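Long-range contacts in periplasmic binding protein (Veillonella parvula, PDB 4LJS), which probably captures a small ligand, such as a metal chelate, outside the cytoplasmic membrane and delivers it to an ABC-type importer: residues V48-N53 with A69-P74; Y157-G162 with E170-I175; E27-R32 with I138-L143; Y78-Y83 with R298-I303; A183-Q188 with A221-D226. All blocks are in the same frame, centred on the assembly; numbering follows the deposited sequence.

Contact 1 (V48-N53 with A69-P74); sequences VAMWQN and AGMGIP
Ala49 is held through both its backbone N and its O by the neighbouring strand: its N donates to Ala69 O at 2.7 Å, and its O accepts from Met71 N at 3.0 Å. Two residues on, Trp51 N reaches Met71 O at 2.9 Å, so the parallel pairing continues to the point where strand 47-50 gives way to its helix. Water then takes over, accepting from Gln52 N and donating to Gly72 O. Gly72 comes close to the indole, its CA 3.5 Å from Trp51 CZ3; a side chain there would collide with the ring, and the positive phi of 114° also calls for glycine. On the face bearing Val48, Met50 and Met71 (the two methionines are selenomethionine), the Met71 chain turns at its last torsion (chi3 -90°) and brings CE to 3.4 Å from Met50 CE and 3.7 Å from Val48 CG1. Gln52 lies across Ile73 at about a right angle, its amide nitrogen held by Glu56. This is a beta-alpha-beta unit whose crossover is helix 52-60. That helix packs on Ala49 and Ile73, helix 100-106 covers Val48 and Ala69, and strand 110-113 pairs with the other edge of strand 47-50.

Contact 2 (Y157-G162 with E170-I175); sequences YIRDLG and EAERLI
Arg159, Ile158 and Ile175 bury the most surface in this antiparallel helix pair, where helices 151-164 and 168-188 follow one another in the chain and the axes of 157-162 and 170-175 approach to 8.9 Å at 164°. Ile158 and Ile175 run past each other in opposite senses, CG2 of the first meeting CG1 of the second at 4.0 Å. Arg159 starts off to the flank, and a bend at chi3 (-79°) places NE within 2.8 Å of Glu172 OE1 in a salt bridge; NH2 adds a weak bond to the same oxygen. Guanidinium and carboxylate are nearly coplanar, 18° apart, and Ile175 CD1 lies over one guanidinium face, toward its rim. The guanidinium therefore covers the end of Ile175 on the more exposed side of the interface. Closest approach of the backbones comes at Gly162 and Ala171, whose CA atoms are 5.3 Å apart. A CB on Gly162 would clash there, and instead the Ala171 methyl sits 4.0 Å from Gly162 CA and 3.8 Å from Ile158 O.

Contact 3 (E27-R32 with I138-L143); sequences ESFVRR and IAESSL
Ser28 and Phe29 belong to the antiparallel hairpin of strands 19-29 and 34-40, which here lies against Ile138, the last residue of an outermost strand of the parallel sheet, and the loop that follows it. Ser28 OG, anti to its own backbone N (chi1 -164°), accepts from Ile138 N at 3.0 Å. A water bound to Ser28 OG donates to Ile138 O at 2.7 Å, so the hydroxyl and its water attend to both polar atoms of that residue. Phe29 O nestles between two branches of Ile138, with CG2 and CD1 each 3.3 Å from it. Further along, Leu143 crosses Phe29 at about a right angle and puts CD1 3.6 Å from Phe29 CB, while its CD2 lies beside Arg31 CA at 4.0 Å. A second water joins Arg32 N, 2.8 Å away, to Leu143 O, which Lys115 also holds. No direct backbone-to-backbone hydrogen bond links the segments: the polar links are a serine hydroxyl and two waters, beside the packing of Ile138 and Leu143, consistent with hairpin and loop docking as separate elements.

Contact 4 (Y78-Y83 with R298-I303); sequences YVRPEY and RLLDSI. Unlike the reference sequence in segment 298-303: Ser302 (reference Gly).
Arg298 and Arg80 pack face against chain: Arg80 CG lies 3.2 Å above the guanidinium plane of Arg298, toward its rim, as the two side chains run in opposite directions. Asp301 bonds to both and probably offsets the repulsion between them. Its OD1 takes a nearly straight bond from Arg298 NE at 2.7 Å, arriving from above the carboxylate plane, and a weaker one from Arg80 NH1 at 2.9 Å. At the other end of the guanidinium, Arg298 NH1 donates within its own plane to Tyr78 O at 2.9 Å and also forms a salt bridge with Glu56; a water spans Arg298 NH2 and Tyr78 O. An alanine in place of Arg298 would probably cost Glu56 its salt bridge to this guanidinium, leave Asp301 with Arg80 alone of the two arginines, and open a gap under Arg80 CG. The outer side is looser. There Arg80 NE holds the exposed Glu82 at OE1 over 3.2 Å, and Leu300 CD2 comes no nearer than 4.4 Å to Arg80 NH2. The loop thus docks on the start of helix 299-310, whose Leu299 lodges against helices 151-164 and 168-188, while Val79 and Tyr83 lean on helix 52-60.

Contact 5 (A183-Q188 with A221-D226); sequences AYTVAQ and ASLHAD
Val186 and Thr185, near the C-terminal end of helix 168-188, meet the turn that ends helix 215-222, and no hydrogen bond passes between them. Apolar contact carries most of it. Leu223 CD2 touches Thr185 twice, at CB and at CG2, both 3.8 Å away. Val186 CG1, anti to the backbone N (chi1 179°), lies 4.1 Å from His224 CB, and the two side chains cross at about a right angle. The other branch meets backbone: Val186 CG2 is 3.4 Å from Ser222 O and 3.9 Å from Leu223 C. An alanine at Val186 would probably open a gap beside His224 and leave this turn less firmly seated on the helix. Polar bonds shape the two sides separately. A Schellman motif closes helix 215-222, with His224 at positive phi (66°) as its C-prime residue; His224 N bonds Ala221 O at 2.8 Å, and Ala225 N bonds Gly220 O. Thr185 OG1 turns to Tyr315 OH and Ser181 O, and Leu223 O to Tyr311 OH. Helix 299-310 packs against both segments, receiving Leu223 on Val306 and Leu310 and Thr185 on Ser307. Helix 168-188 is probably the long helix that joins the two lobes in this family, in which case the contact would seat its far end on the second lobe.

Overall arrangement
Contacts 1, 2 and 3 gather around the parallel sheet, their centres about 17 to 19 Å apart. Asn53 ND2 of contact 1 touches Tyr157 OH of contact 2 at 3.3 Å and Ala139 CB of contact 3 at 3.8 Å. Contact 4 adjoins contact 1, where Gln52 NE2 probably hydrogen-bonds Tyr78 O at 3.0 Å, and its Ile303 O packs on Leu223 CD1 of contact 5 at 4.2 Å. Helix 168-188 runs from contact 2 to contact 5, centres about 22 Å apart; contact 5 lies across the chain's centre from contact 1. The Trp51 side chain is about 6 Å from a bound glycerol, and Ser142 O hydrogen-bonds glycerol, probably from the crystallisation liquor but possibly marking a pocket.

Contact 1 (V48-N53 with A69-P74)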
# COMPACT_ATOMS: atom_id res chain seq x y z
N VAL A 48 -2.81 13.22 12.27
CA VAL A 48 -2.70 13.70 10.91
C VAL A 48 -2.10 12.56 10.10
O VAL A 48 -1.00 12.07 10.41
CB VAL A 48 -1.85 14.98 10.81
CG1 VAL A 48 -1.55 15.33 9.36
CG2 VAL A 48 -2.57 16.15 11.51
N ALA A 49 -2.84 12.10 9.10
CA ALA A 49 -2.46 10.91 8.35
C ALA A 49 -2.29 11.26 6.88
O ALA A 49 -3.23 11.72 6.22
CB ALA A 49 -3.50 9.81 8.54
N MSE A 50 -1.08 11.05 6.37
CA MSE A 50 -0.78 11.37 4.98
C MSE A 50 -0.72 10.10 4.13
O MSE A 50 -0.05 9.14 4.48
CB MSE A 50 0.55 12.14 4.88
CG MSE A 50 0.73 12.95 3.60
SE MSE A 50 -0.20 14.67 3.59
CE MSE A 50 -0.42 14.78 5.48
N TRP A 51 -1.47 10.13 3.02
CA TRP A 51 -1.51 9.05 2.02
C TRP A 51 -2.32 7.83 2.45
O TRP A 51 -2.53 7.59 3.64
CB TRP A 51 -0.10 8.67 1.52
CG TRP A 51 0.76 9.87 1.31
CD1 TRP A 51 1.98 10.13 1.89
CD2 TRP A 51 0.46 11.02 0.49
NE1 TRP A 51 2.46 11.34 1.46
CE2 TRP A 51 1.55 11.91 0.61
CE3 TRP A 51 -0.61 11.37 -0.34
CZ2 TRP A 51 1.59 13.14 -0.06
CZ3 TRP A 51 -0.57 12.58 -1.01
CH2 TRP A 51 0.53 13.45 -0.86
N GLN A 52 -2.78 7.09 1.43
CA GLN A 52 -3.74 6.00 1.58
C GLN A 52 -3.43 4.97 2.68
O GLN A 52 -4.30 4.64 3.48
CB GLN A 52 -3.93 5.28 0.24
CG GLN A 52 -5.14 4.37 0.22
CD GLN A 52 -6.01 4.59 -1.00
OE1 GLN A 52 -5.56 5.14 -2.01
NE2 GLN A 52 -7.26 4.14 -0.93
N ASN A 53 -2.20 4.45 2.70
CA ASN A 53 -1.82 3.47 3.73
C ASN A 53 -2.00 3.98 5.15
O ASN A 53 -2.47 3.25 6.01
CB ASN A 53 -0.40 2.93 3.53
CG ASN A 53 0.68 4.01 3.69
OD1 ASN A 53 0.44 5.19 3.43
ND2 ASN A 53 1.87 3.60 4.09
N ALA A 69 -6.96 14.72 10.23
CA ALA A 69 -6.71 14.94 8.81
C ALA A 69 -6.26 13.65 8.13
O ALA A 69 -5.37 12.95 8.62
CB ALA A 69 -5.69 16.05 8.61
N GLY A 70 -6.90 13.33 7.01
CA GLY A 70 -6.56 12.16 6.22
C GLY A 70 -6.46 12.63 4.79
O GLY A 70 -7.46 12.67 4.06
N MSE A 71 -5.26 13.01 4.39
CA MSE A 71 -5.09 13.72 3.13
C MSE A 71 -4.37 12.87 2.09
O MSE A 71 -3.49 12.09 2.43
CB MSE A 71 -4.34 15.04 3.37
CG MSE A 71 -5.04 15.95 4.37
SE MSE A 71 -4.04 17.56 4.85
CE MSE A 71 -3.06 16.82 6.35
N GLY A 72 -4.74 13.03 0.82
CA GLY A 72 -4.02 12.36 -0.25
C GLY A 72 -4.77 11.29 -1.03
O GLY A 72 -4.23 10.75 -2.00
N ILE A 73 -5.99 10.97 -0.63
CA ILE A 73 -6.84 10.11 -1.45
C ILE A 73 -7.77 10.97 -2.31
O ILE A 73 -8.53 11.78 -1.79
CB ILE A 73 -7.67 9.13 -0.60
CG1 ILE A 73 -6.78 8.42 0.42
CG2 ILE A 73 -8.38 8.12 -1.48
CD1 ILE A 73 -7.53 7.46 1.31
N PRO A 74 -7.71 10.80 -3.63
CA PRO A 74 -8.46 11.66 -4.56
C PRO A 74 -9.97 11.57 -4.43
O PRO A 74 -10.65 12.52 -4.78
CB PRO A 74 -8.03 11.14 -5.94
CG PRO A 74 -6.77 10.40 -5.71
CD PRO A 74 -6.88 9.81 -4.34
O HOH W 1 -2.60 8.06 -1.13

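Contact 2 (Y157-G162 with E170-I175)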
# COMPACT_ATOMS: atom_id res chain seq x y z
N TYR A 157 4.39 -2.64 9.63
CA TYR A 157 3.72 -1.35 9.59
C TYR A 157 2.37 -1.47 10.28
O TYR A 157 2.05 -0.69 11.18
CB TYR A 157 3.53 -0.94 8.13
CG TYR A 157 2.79 0.37 7.90
CD1 TYR A 157 3.47 1.59 7.95
CD2 TYR A 157 1.43 0.39 7.59
CE1 TYR A 157 2.82 2.78 7.71
CE2 TYR A 157 0.77 1.59 7.35
CZ TYR A 157 1.47 2.78 7.42
OH TYR A 157 0.83 3.98 7.18
N ILE A 158 1.61 -2.48 9.89
CA ILE A 158 0.30 -2.72 10.48
C ILE A 158 0.43 -3.03 11.97
O ILE A 158 -0.34 -2.53 12.79
CB ILE A 158 -0.41 -3.87 9.73
CG1 ILE A 158 -0.71 -3.43 8.30
CG2 ILE A 158 -1.69 -4.27 10.44
CD1 ILE A 158 -1.25 -4.52 7.41
N ARG A 159 1.44 -3.83 12.31
CA ARG A 159 1.67 -4.22 13.69
C ARG A 159 2.06 -3.02 14.56
O ARG A 159 1.60 -2.90 15.70
CB ARG A 159 2.75 -5.30 13.71
CG ARG A 159 2.98 -5.95 15.04
CD ARG A 159 3.94 -7.14 14.90
NE ARG A 159 3.27 -8.34 14.39
CZ ARG A 159 3.61 -8.97 13.27
NH1 ARG A 159 4.61 -8.52 12.52
NH2 ARG A 159 2.95 -10.07 12.90
N ASP A 160 2.90 -2.14 14.03
CA ASP A 160 3.31 -0.93 14.76
C ASP A 160 2.12 -0.02 15.05
O ASP A 160 1.95 0.47 16.17
CB ASP A 160 4.35 -0.14 13.96
CG ASP A 160 5.72 -0.79 13.98
OD1 ASP A 160 5.97 -1.61 14.88
OD2 ASP A 160 6.54 -0.46 13.09
N LEU A 161 1.30 0.23 14.04
CA LEU A 161 0.12 1.05 14.23
C LEU A 161 -0.82 0.38 15.24
O LEU A 161 -1.39 1.04 16.09
CB LEU A 161 -0.57 1.35 12.90
CG LEU A 161 0.24 2.32 12.02
CD1 LEU A 161 -0.39 2.49 10.64
CD2 LEU A 161 0.38 3.69 12.70
N GLY A 162 -0.94 -0.94 15.15
CA GLY A 162 -1.69 -1.70 16.14
C GLY A 162 -1.23 -1.45 17.57
O GLY A 162 -2.06 -1.26 18.46
N GLU A 170 -6.68 -6.70 16.65
CA GLU A 170 -7.16 -6.39 15.31
C GLU A 170 -6.03 -6.45 14.28
O GLU A 170 -6.21 -6.96 13.17
CB GLU A 170 -7.85 -5.02 15.29
CG GLU A 170 -9.17 -4.96 16.09
CD GLU A 170 -8.97 -4.73 17.59
OE1 GLU A 170 -7.83 -4.85 18.09
OE2 GLU A 170 -9.97 -4.43 18.28
N ALA A 171 -4.86 -5.95 14.66
CA ALA A 171 -3.70 -5.98 13.77
C ALA A 171 -3.28 -7.41 13.44
O ALA A 171 -3.03 -7.75 12.28
CB ALA A 171 -2.54 -5.20 14.38
N GLU A 172 -3.23 -8.26 14.46
CA GLU A 172 -2.82 -9.65 14.27
C GLU A 172 -3.80 -10.44 13.42
O GLU A 172 -3.39 -11.27 12.62
CB GLU A 172 -2.60 -10.35 15.62
CG GLU A 172 -1.27 -9.98 16.27
CD GLU A 172 -0.07 -10.23 15.36
OE1 GLU A 172 0.82 -9.34 15.30
OE2 GLU A 172 -0.01 -11.30 14.72
N ARG A 173 -5.09 -10.19 13.60
CA ARG A 173 -6.10 -10.87 12.80
C ARG A 173 -5.94 -10.49 11.33
O ARG A 173 -5.97 -11.35 10.45
CB ARG A 173 -7.50 -10.53 13.29
CG ARG A 173 -8.62 -11.13 12.44
CD ARG A 173 -9.97 -10.59 12.86
NE ARG A 173 -9.92 -9.15 13.07
CZ ARG A 173 -10.09 -8.24 12.11
NH1 ARG A 173 -10.33 -8.63 10.86
NH2 ARG A 173 -10.01 -6.95 12.40
N LEU A 174 -5.76 -9.19 11.06
CA LEU A 174 -5.59 -8.71 9.69
C LEU A 174 -4.34 -9.29 9.03
O LEU A 174 -4.37 -9.73 7.89
CB LEU A 174 -5.54 -7.18 9.66
CG LEU A 174 -6.85 -6.51 10.07
CD1 LEU A 174 -6.63 -5.02 10.27
CD2 LEU A 174 -7.94 -6.78 9.04
N ILE A 175 -3.23 -9.29 9.77
CA ILE A 175 -1.97 -9.84 9.28
C ILE A 175 -2.10 -11.35 9.02
O ILE A 175 -1.67 -11.84 7.97
CB ILE A 175 -0.86 -9.58 10.31
CG1 ILE A 175 -0.45 -8.10 10.27
CG2 ILE A 175 0.33 -10.50 10.08
CD1 ILE A 175 0.35 -7.67 11.46

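Contact 3 (E27-R32 with I138-L143)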
# COMPACT_ATOMS: atom_id res chain seq x y z
N GLU A 27 10.07 1.71 16.91
CA GLU A 27 11.17 2.11 16.05
C GLU A 27 10.69 2.44 14.62
O GLU A 27 10.00 1.64 13.98
CB GLU A 27 12.24 1.03 15.99
CG GLU A 27 13.32 1.31 14.95
CD GLU A 27 14.35 0.20 14.86
OE1 GLU A 27 14.14 -0.74 14.07
OE2 GLU A 27 15.36 0.27 15.58
N SER A 28 11.08 3.61 14.14
CA SER A 28 10.80 4.03 12.77
C SER A 28 12.10 4.58 12.19
O SER A 28 13.14 4.53 12.85
CB SER A 28 9.69 5.08 12.75
OG SER A 28 9.13 5.25 11.46
N PHE A 29 12.05 5.09 10.97
CA PHE A 29 13.26 5.57 10.29
C PHE A 29 13.00 6.88 9.55
O PHE A 29 11.95 7.05 8.93
CB PHE A 29 13.76 4.54 9.27
CG PHE A 29 14.00 3.18 9.84
CD1 PHE A 29 12.95 2.30 10.04
CD2 PHE A 29 15.29 2.77 10.19
CE1 PHE A 29 13.17 1.04 10.57
CE2 PHE A 29 15.52 1.52 10.72
CZ PHE A 29 14.45 0.65 10.91
N VAL A 30 13.96 7.79 9.59
CA VAL A 30 13.86 8.99 8.79
C VAL A 30 14.51 8.73 7.43
O VAL A 30 14.11 9.30 6.41
CB VAL A 30 14.49 10.21 9.50
CG1 VAL A 30 13.66 10.58 10.72
CG2 VAL A 30 15.92 9.93 9.91
N ARG A 31 15.49 7.84 7.42
CA ARG A 31 16.11 7.37 6.19
C ARG A 31 16.50 5.91 6.35
O ARG A 31 16.51 5.37 7.46
CB ARG A 31 17.35 8.20 5.83
CG ARG A 31 17.03 9.60 5.34
CD ARG A 31 18.25 10.31 4.77
NE ARG A 31 17.86 11.60 4.20
CZ ARG A 31 18.65 12.39 3.49
NH1 ARG A 31 19.91 12.05 3.24
NH2 ARG A 31 18.18 13.54 3.02
N ARG A 32 16.81 5.26 5.24
CA ARG A 32 17.29 3.89 5.27
C ARG A 32 18.53 3.83 6.16
O ARG A 32 19.51 4.53 5.93
CB ARG A 32 17.62 3.42 3.85
CG ARG A 32 17.93 1.95 3.72
CD ARG A 32 18.19 1.61 2.26
NE ARG A 32 18.74 0.27 2.09
CZ ARG A 32 20.04 -0.02 2.14
NH1 ARG A 32 20.45 -1.27 1.97
NH2 ARG A 32 20.92 0.95 2.37
N ILE A 138 6.77 6.83 10.45
CA ILE A 138 7.10 6.85 9.03
C ILE A 138 7.05 5.44 8.43
O ILE A 138 7.61 4.50 9.00
CB ILE A 138 8.50 7.47 8.84
CG1 ILE A 138 8.46 8.95 9.24
CG2 ILE A 138 9.00 7.31 7.41
CD1 ILE A 138 9.83 9.60 9.35
N ALA A 139 6.37 5.28 7.30
CA ALA A 139 6.32 3.98 6.62
C ALA A 139 7.70 3.55 6.15
O ALA A 139 8.34 4.25 5.35
CB ALA A 139 5.37 4.04 5.44
N GLU A 140 8.17 2.41 6.63
CA GLU A 140 9.48 1.90 6.22
C GLU A 140 9.57 1.66 4.70
O GLU A 140 10.62 1.84 4.10
CB GLU A 140 9.84 0.63 6.98
CG GLU A 140 11.24 0.14 6.67
CD GLU A 140 11.54 -1.23 7.27
OE1 GLU A 140 10.62 -1.83 7.88
OE2 GLU A 140 12.69 -1.69 7.12
N SER A 141 8.46 1.27 4.08
CA SER A 141 8.48 1.00 2.64
C SER A 141 8.53 2.26 1.78
O SER A 141 8.58 2.18 0.55
CB SER A 141 7.28 0.15 2.24
OG SER A 141 6.08 0.88 2.38
N SER A 142 8.51 3.43 2.42
CA SER A 142 8.64 4.69 1.70
C SER A 142 10.08 5.25 1.70
O SER A 142 10.32 6.35 1.20
CB SER A 142 7.69 5.74 2.28
OG SER A 142 8.15 6.19 3.54
N LEU A 143 11.03 4.50 2.25
CA LEU A 143 12.39 5.03 2.46
C LEU A 143 13.25 5.10 1.20
O LEU A 143 14.31 5.72 1.20
CB LEU A 143 13.13 4.23 3.55
CG LEU A 143 12.53 4.28 4.96
CD1 LEU A 143 13.29 3.33 5.88
CD2 LEU A 143 12.55 5.70 5.50
O HOH W 2 9.01 2.63 10.31
O HOH W 3 16.18 6.45 2.84

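Contact 4 (Y78-Y83 with R298-I303)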
# COMPACT_ATOMS: atom_id res chain seq x y z
N TYR A 78 -11.93 5.21 -3.97
CA TYR A 78 -10.64 4.52 -3.94
C TYR A 78 -10.45 3.82 -2.61
O TYR A 78 -9.53 3.03 -2.47
CB TYR A 78 -9.50 5.51 -4.13
CG TYR A 78 -9.45 6.15 -5.49
CD1 TYR A 78 -10.35 7.13 -5.86
CD2 TYR A 78 -8.48 5.78 -6.41
CE1 TYR A 78 -10.30 7.72 -7.10
CE2 TYR A 78 -8.41 6.37 -7.66
CZ TYR A 78 -9.33 7.34 -7.99
OH TYR A 78 -9.28 7.93 -9.24
N VAL A 79 -11.30 4.13 -1.64
CA VAL A 79 -11.25 3.50 -0.33
C VAL A 79 -12.09 2.22 -0.38
O VAL A 79 -13.12 2.19 -1.06
CB VAL A 79 -11.79 4.47 0.75
CG1 VAL A 79 -11.88 3.79 2.11
CG2 VAL A 79 -10.91 5.70 0.83
N ARG A 80 -11.64 1.16 0.30
CA ARG A 80 -12.41 -0.08 0.39
C ARG A 80 -13.82 0.22 0.88
O ARG A 80 -13.99 1.01 1.81
CB ARG A 80 -11.77 -1.09 1.36
CG ARG A 80 -10.60 -1.85 0.79
CD ARG A 80 -10.04 -2.87 1.78
NE ARG A 80 -10.89 -4.04 1.91
CZ ARG A 80 -10.85 -5.09 1.10
NH1 ARG A 80 -9.99 -5.11 0.09
NH2 ARG A 80 -11.66 -6.12 1.29
N PRO A 81 -14.84 -0.39 0.25
CA PRO A 81 -16.25 -0.13 0.57
C PRO A 81 -16.54 -0.10 2.07
O PRO A 81 -17.20 0.83 2.54
CB PRO A 81 -16.98 -1.31 -0.10
CG PRO A 81 -16.10 -1.69 -1.25
CD PRO A 81 -14.68 -1.41 -0.81
N GLU A 82 -16.03 -1.07 2.82
CA GLU A 82 -16.29 -1.18 4.25
C GLU A 82 -15.62 -0.10 5.09
O GLU A 82 -15.93 0.06 6.27
CB GLU A 82 -15.87 -2.55 4.79
CG GLU A 82 -14.37 -2.78 4.77
CD GLU A 82 -13.95 -3.79 3.72
OE1 GLU A 82 -13.13 -4.68 4.04
OE2 GLU A 82 -14.46 -3.70 2.58
N TYR A 83 -14.68 0.64 4.49
CA TYR A 83 -13.99 1.72 5.19
C TYR A 83 -14.47 3.11 4.76
O TYR A 83 -14.02 4.12 5.29
CB TYR A 83 -12.47 1.60 4.99
CG TYR A 83 -11.88 0.31 5.50
CD1 TYR A 83 -12.47 -0.37 6.57
CD2 TYR A 83 -10.74 -0.24 4.93
CE1 TYR A 83 -11.93 -1.56 7.05
CE2 TYR A 83 -10.20 -1.44 5.40
CZ TYR A 83 -10.80 -2.08 6.46
OH TYR A 83 -10.27 -3.26 6.93
N ARG A 298 -4.10 -2.27 2.46
CA ARG A 298 -4.58 -2.58 1.11
C ARG A 298 -3.73 -3.65 0.40
O ARG A 298 -4.01 -4.04 -0.74
CB ARG A 298 -4.68 -1.31 0.24
CG ARG A 298 -5.67 -0.26 0.77
CD ARG A 298 -7.07 -0.84 0.95
NE ARG A 298 -7.64 -1.26 -0.33
CZ ARG A 298 -8.28 -0.45 -1.17
NH1 ARG A 298 -8.44 0.84 -0.88
NH2 ARG A 298 -8.76 -0.94 -2.30
N LEU A 299 -2.70 -4.12 1.08
CA LEU A 299 -1.94 -5.28 0.61
C LEU A 299 -2.87 -6.49 0.38
O LEU A 299 -2.59 -7.35 -0.45
CB LEU A 299 -0.84 -5.63 1.62
CG LEU A 299 0.02 -6.86 1.29
CD1 LEU A 299 0.60 -6.77 -0.12
CD2 LEU A 299 1.13 -7.01 2.31
N LEU A 300 -3.97 -6.55 1.13
CA LEU A 300 -4.95 -7.62 0.95
C LEU A 300 -5.52 -7.65 -0.48
O LEU A 300 -5.72 -8.73 -1.04
CB LEU A 300 -6.09 -7.49 1.97
CG LEU A 300 -7.17 -8.57 1.89
CD1 LEU A 300 -6.55 -9.98 2.03
CD2 LEU A 300 -8.27 -8.35 2.94
N ASP A 301 -5.77 -6.47 -1.05
CA ASP A 301 -6.29 -6.37 -2.41
C ASP A 301 -5.31 -6.96 -3.44
O ASP A 301 -5.72 -7.67 -4.36
CB ASP A 301 -6.61 -4.91 -2.77
CG ASP A 301 -7.76 -4.33 -1.97
OD1 ASP A 301 -7.54 -3.91 -0.82
OD2 ASP A 301 -8.89 -4.29 -2.50
N SER A 302 -4.03 -6.64 -3.28
CA SER A 302 -3.03 -7.13 -4.22
C SER A 302 -2.78 -8.63 -4.07
O SER A 302 -2.61 -9.32 -5.08
CB SER A 302 -1.73 -6.35 -4.13
OG SER A 302 -1.25 -6.24 -2.81
N ILE A 303 -2.75 -9.12 -2.84
CA ILE A 303 -2.65 -10.56 -2.59
C ILE A 303 -3.75 -11.31 -3.35
O ILE A 303 -3.48 -12.29 -4.05
CB ILE A 303 -2.77 -10.91 -1.09
CG1 ILE A 303 -1.50 -10.52 -0.34
CG2 ILE A 303 -3.00 -12.40 -0.91
CD1 ILE A 303 -1.66 -10.59 1.17
O HOH W 4 -9.33 0.97 -4.05

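Contact 5 (A183-Q188 with A221-D226)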
# COMPACT_ATOMS: atom_id res chain seq x y z
N ALA A 183 -0.00 -18.56 2.17
CA ALA A 183 0.49 -19.90 2.46
C ALA A 183 -0.45 -20.96 1.91
O ALA A 183 -0.01 -22.02 1.46
CB ALA A 183 0.69 -20.09 3.95
N TYR A 184 -1.75 -20.68 1.97
CA TYR A 184 -2.74 -21.59 1.42
C TYR A 184 -2.51 -21.76 -0.08
O TYR A 184 -2.43 -22.88 -0.58
CB TYR A 184 -4.15 -21.06 1.68
CG TYR A 184 -5.22 -21.75 0.88
CD1 TYR A 184 -5.75 -22.97 1.29
CD2 TYR A 184 -5.71 -21.18 -0.29
CE1 TYR A 184 -6.74 -23.59 0.56
CE2 TYR A 184 -6.70 -21.79 -1.03
CZ TYR A 184 -7.20 -23.00 -0.60
OH TYR A 184 -8.18 -23.61 -1.34
N THR A 185 -2.40 -20.63 -0.79
CA THR A 185 -2.17 -20.61 -2.23
C THR A 185 -0.94 -21.42 -2.64
O THR A 185 -1.02 -22.29 -3.52
CB THR A 185 -2.02 -19.15 -2.74
OG1 THR A 185 -3.26 -18.46 -2.58
CG2 THR A 185 -1.66 -19.13 -4.21
N VAL A 186 0.19 -21.16 -1.99
CA VAL A 186 1.41 -21.90 -2.30
C VAL A 186 1.25 -23.40 -2.03
O VAL A 186 1.68 -24.23 -2.84
CB VAL A 186 2.62 -21.37 -1.51
CG1 VAL A 186 3.86 -22.18 -1.82
CG2 VAL A 186 2.84 -19.89 -1.82
N ALA A 187 0.62 -23.76 -0.91
CA ALA A 187 0.47 -25.17 -0.54
C ALA A 187 -0.42 -25.95 -1.50
O ALA A 187 -0.14 -27.10 -1.82
CB ALA A 187 -0.02 -25.32 0.90
N GLN A 188 -1.50 -25.33 -1.97
CA GLN A 188 -2.45 -26.02 -2.85
C GLN A 188 -1.92 -26.23 -4.27
O GLN A 188 -2.48 -27.02 -5.02
CB GLN A 188 -3.78 -25.25 -2.90
CG GLN A 188 -4.47 -25.11 -1.55
CD GLN A 188 -4.77 -26.45 -0.90
OE1 GLN A 188 -5.26 -27.38 -1.55
NE2 GLN A 188 -4.48 -26.57 0.40
N ALA A 221 6.80 -13.40 -5.86
CA ALA A 221 7.74 -14.37 -5.28
C ALA A 221 7.15 -15.09 -4.06
O ALA A 221 7.26 -16.31 -3.93
CB ALA A 221 9.06 -13.70 -4.92
N SER A 222 6.54 -14.33 -3.16
CA SER A 222 5.87 -14.93 -2.00
C SER A 222 4.87 -16.00 -2.42
O SER A 222 4.75 -17.05 -1.78
CB SER A 222 5.18 -13.86 -1.15
OG SER A 222 6.13 -12.94 -0.64
N LEU A 223 4.16 -15.73 -3.52
CA LEU A 223 3.16 -16.66 -4.02
C LEU A 223 3.77 -17.75 -4.93
O LEU A 223 3.05 -18.44 -5.66
CB LEU A 223 2.04 -15.89 -4.73
CG LEU A 223 1.14 -15.11 -3.75
CD1 LEU A 223 0.34 -14.02 -4.45
CD2 LEU A 223 0.21 -16.08 -3.04
N HIS A 224 5.09 -17.89 -4.85
CA HIS A 224 5.82 -18.95 -5.55
C HIS A 224 5.78 -18.83 -7.07
O HIS A 224 5.98 -19.82 -7.78
CB HIS A 224 5.34 -20.34 -5.12
CG HIS A 224 6.45 -21.32 -4.94
ND1 HIS A 224 7.37 -21.22 -3.92
CD2 HIS A 224 6.81 -22.40 -5.67
CE1 HIS A 224 8.25 -22.20 -4.03
NE2 HIS A 224 7.93 -22.94 -5.07
N ALA A 225 5.52 -17.63 -7.57
CA ALA A 225 5.54 -17.41 -9.01
C ALA A 225 6.97 -17.20 -9.50
O ALA A 225 7.87 -16.85 -8.74
CB ALA A 225 4.67 -16.22 -9.39
N ASP A 226 7.16 -17.40 -10.80
CA ASP A 226 8.43 -17.10 -11.44
C ASP A 226 8.34 -15.67 -11.98
O ASP A 226 7.82 -15.44 -13.07
CB ASP A 226 8.71 -18.11 -12.56
CG ASP A 226 10.08 -17.94 -13.18
OD1 ASP A 226 10.93 -17.26 -12.57
OD2 ASP A 226 10.31 -18.50 -14.27